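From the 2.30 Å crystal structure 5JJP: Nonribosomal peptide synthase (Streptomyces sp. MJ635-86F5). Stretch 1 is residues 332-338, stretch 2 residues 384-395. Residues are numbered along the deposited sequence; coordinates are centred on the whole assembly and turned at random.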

# COMPACT_ATOMS: atom_id res chain seq x y z
N THR A 332 5.36 0.20 7.13
CA THR A 332 5.58 1.08 6.01
C THR A 332 6.93 0.94 5.34
O THR A 332 7.06 1.11 4.13
CB THR A 332 5.42 2.52 6.46
OG1 THR A 332 4.16 2.63 7.13
CG2 THR A 332 5.46 3.47 5.26
N GLU A 333 7.96 0.68 6.15
CA GLU A 333 9.30 0.60 5.62
C GLU A 333 9.47 -0.48 4.60
O GLU A 333 10.46 -0.42 3.85
CB GLU A 333 10.33 0.46 6.73
CG GLU A 333 10.65 1.78 7.45
CD GLU A 333 9.68 2.11 8.60
OE1 GLU A 333 8.60 1.47 8.69
OE2 GLU A 333 10.04 2.97 9.44
N SER A 334 8.60 -1.48 4.57
CA SER A 334 8.66 -2.51 3.50
C SER A 334 7.30 -2.76 2.83
O SER A 334 7.17 -3.66 1.99
CB SER A 334 9.17 -3.84 4.02
OG SER A 334 8.32 -4.32 5.05
N MET A 335 6.34 -1.90 3.16
CA MET A 335 4.91 -2.12 2.93
C MET A 335 4.36 -3.26 3.75
O MET A 335 3.43 -3.05 4.51
CB MET A 335 4.55 -2.28 1.45
CG MET A 335 3.04 -2.37 1.26
SD MET A 335 2.50 -1.85 -0.39
CE MET A 335 2.20 -0.09 -0.17
N ALA A 336 4.94 -4.45 3.62
CA ALA A 336 4.65 -5.59 4.47
C ALA A 336 5.82 -6.53 4.39
O ALA A 336 6.75 -6.30 3.62
CB ALA A 336 3.36 -6.31 4.05
N ALA A 337 5.79 -7.58 5.22
CA ALA A 337 6.94 -8.47 5.40
C ALA A 337 6.54 -9.93 5.37
O ALA A 337 7.33 -10.78 4.97
CB ALA A 337 7.69 -8.11 6.71
N SER A 338 5.36 -10.27 5.88
CA SER A 338 4.93 -11.66 5.90
C SER A 338 3.44 -11.76 5.82
O SER A 338 2.71 -10.87 6.26
CB SER A 338 5.38 -12.38 7.17
OG SER A 338 4.55 -12.03 8.27
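Stretch 2 (384-395) YLRSPALFSGYW

Stretch 2 enters the contact as the end of a β-strand, residues 384-386, passes through a type I β turn from Ser387 to Leu390 that lies against Ser334, and then runs past Glu333 as loop, with a weakly bonded strand at about 393-394. Stretch 1 has no regular helix or strand over most of its length. The two chains run in opposite directions: Ala337 lies nearest Leu385, with their CA atoms 7.6 Å apart, whereas the CA atoms of Ser334 and Leu390 are 4.6 Å apart and those of Glu333 and Phe391 5.1 Å apart. Together the stretches bury 364 Å².

Glu333 anchors its end through both its backbone and its side chain. Its carbonyl O accepts a hydrogen bond from Phe391 N at 2.8 Å, with an N-H...O angle of 157°, the one direct backbone hydrogen bond between the stretches. The side chain, with chi1 m and chi2 p, lies over the aromatic ring of Phe391: Glu333 CG is 3.6 Å from the ring centroid and 12° off the normal, a CH-π contact over one face. From CG the carboxylate leads on away from the Phe391 ring to Tyr394, whose OH donates to Glu333 OE2 at the very short distance of 2.5 Å. OE2 lies near the plane of the tyrosine ring, at its edge, as expected for an acceptor meeting a phenol hydroxyl.

The carbonyl O of Ala389, in the turn, faces Ser334 and a water. Ser334 CA approaches Ala389 O at 3.5 Å in a CA-H...O contact with an angle of 150° at the hydrogen, and water 1 lies 3.0 Å from Ala389 O as a possible donor. The same water sits 2.9 Å from Ser334 O, where the geometry gives at best a weak bond, so it lies between the two backbones without certainly bonding both at once.

Several other polar groups are met within their own stretch. Ser387 OG accepts from Ala389 N at 2.9 Å (160°), bracing the start of the turn. In stretch 1, Ser334 OG donates weakly to Ala336 O at 2.9 Å, while Ser338 OG, Arg386 NH1 and NH2, and Trp395 NE1 are satisfied elsewhere in the structure.

Toward the strand no hydrogen bond joins the stretches, and Leu385 makes the contact with its methyl groups. Its CA-to-CB bond points toward stretch 1, and it places CD1 3.9 Å from Ala337 CB and CD2 3.6 Å from Ser334 OG, packing against the serine hydroxyl without bonding to it.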

# COMPACT_ATOMS: atom_id res chain seq x y z
N TYR A 384 15.09 -8.47 12.34
CA TYR A 384 15.80 -7.87 11.20
C TYR A 384 15.24 -8.46 9.90
O TYR A 384 15.15 -9.66 9.74
CB TYR A 384 17.29 -8.17 11.23
CG TYR A 384 18.11 -7.45 12.29
CD1 TYR A 384 17.58 -7.15 13.55
CD2 TYR A 384 19.44 -7.15 12.06
CE1 TYR A 384 18.36 -6.53 14.53
CE2 TYR A 384 20.24 -6.52 13.01
CZ TYR A 384 19.70 -6.23 14.25
OH TYR A 384 20.46 -5.61 15.20
N LEU A 385 14.83 -7.55 8.97
CA LEU A 385 14.21 -7.95 7.69
C LEU A 385 15.20 -7.76 6.53
O LEU A 385 15.72 -6.68 6.30
CB LEU A 385 12.95 -7.17 7.48
CG LEU A 385 12.20 -7.36 6.18
CD1 LEU A 385 11.53 -8.72 6.03
CD2 LEU A 385 11.14 -6.28 6.14
N ARG A 386 15.46 -8.86 5.84
CA ARG A 386 16.26 -8.90 4.67
C ARG A 386 15.27 -9.00 3.50
O ARG A 386 14.56 -9.98 3.36
CB ARG A 386 17.16 -10.13 4.73
CG ARG A 386 18.10 -10.30 3.56
CD ARG A 386 18.83 -11.63 3.63
NE ARG A 386 19.50 -11.81 4.92
CZ ARG A 386 20.75 -11.40 5.17
NH1 ARG A 386 21.47 -10.77 4.25
NH2 ARG A 386 21.27 -11.63 6.34
N SER A 387 15.24 -7.99 2.63
CA SER A 387 14.26 -7.97 1.57
C SER A 387 14.57 -6.96 0.49
O SER A 387 14.94 -5.82 0.79
CB SER A 387 12.90 -7.60 2.20
OG SER A 387 11.91 -7.33 1.20
N PRO A 388 14.23 -7.30 -0.76
CA PRO A 388 14.28 -6.32 -1.82
C PRO A 388 13.24 -5.20 -1.75
O PRO A 388 13.34 -4.21 -2.46
CB PRO A 388 14.06 -7.19 -3.08
CG PRO A 388 13.20 -8.32 -2.63
CD PRO A 388 13.66 -8.58 -1.24
N ALA A 389 12.25 -5.36 -0.89
CA ALA A 389 11.18 -4.37 -0.74
C ALA A 389 11.43 -3.25 0.26
O ALA A 389 10.55 -2.43 0.50
CB ALA A 389 9.90 -5.09 -0.42
N LEU A 390 12.63 -3.13 0.77
CA LEU A 390 12.92 -2.08 1.73
C LEU A 390 12.92 -0.68 1.15
O LEU A 390 13.35 -0.44 -0.00
CB LEU A 390 14.26 -2.34 2.42
CG LEU A 390 14.29 -3.65 3.23
CD1 LEU A 390 15.69 -3.98 3.69
CD2 LEU A 390 13.37 -3.58 4.43
N PHE A 391 12.40 0.24 1.98
CA PHE A 391 12.50 1.68 1.77
C PHE A 391 13.95 2.10 1.55
O PHE A 391 14.88 1.32 1.84
CB PHE A 391 11.86 2.46 2.92
CG PHE A 391 12.69 2.54 4.17
CD1 PHE A 391 13.16 1.38 4.81
CD2 PHE A 391 13.00 3.77 4.73
CE1 PHE A 391 13.92 1.47 5.99
CE2 PHE A 391 13.75 3.85 5.90
CZ PHE A 391 14.22 2.71 6.49
N SER A 392 14.15 3.25 0.91
CA SER A 392 15.50 3.72 0.58
C SER A 392 16.13 4.53 1.70
O SER A 392 17.34 4.71 1.71
CB SER A 392 15.47 4.60 -0.67
OG SER A 392 14.96 3.82 -1.74
N GLY A 393 15.28 5.06 2.58
CA GLY A 393 15.75 5.82 3.70
C GLY A 393 14.67 6.70 4.21
O GLY A 393 13.57 6.77 3.63
N TYR A 394 14.97 7.43 5.27
CA TYR A 394 14.06 8.42 5.79
C TYR A 394 14.45 9.78 5.21
O TYR A 394 15.63 10.13 5.17
CB TYR A 394 14.16 8.48 7.29
CG TYR A 394 13.71 7.23 8.00
CD1 TYR A 394 12.35 6.87 8.00
CD2 TYR A 394 14.61 6.41 8.68
CE1 TYR A 394 11.90 5.74 8.66
CE2 TYR A 394 14.18 5.26 9.32
CZ TYR A 394 12.82 4.91 9.30
OH TYR A 394 12.34 3.78 9.93
N TRP A 395 13.48 10.50 4.69
CA TRP A 395 13.75 11.69 3.86
C TRP A 395 14.55 12.75 4.62
O TRP A 395 14.22 13.09 5.74
CB TRP A 395 12.44 12.28 3.39
CG TRP A 395 12.61 13.50 2.62
CD1 TRP A 395 12.61 14.79 3.11
CD2 TRP A 395 12.88 13.60 1.24
NE1 TRP A 395 12.84 15.68 2.09
CE2 TRP A 395 13.01 14.97 0.94
CE3 TRP A 395 13.01 12.67 0.22
CZ2 TRP A 395 13.23 15.42 -0.33
CZ3 TRP A 395 13.25 13.12 -1.04
CH2 TRP A 395 13.35 14.48 -1.32
O HOH W 1 7.67 -2.04 -0.33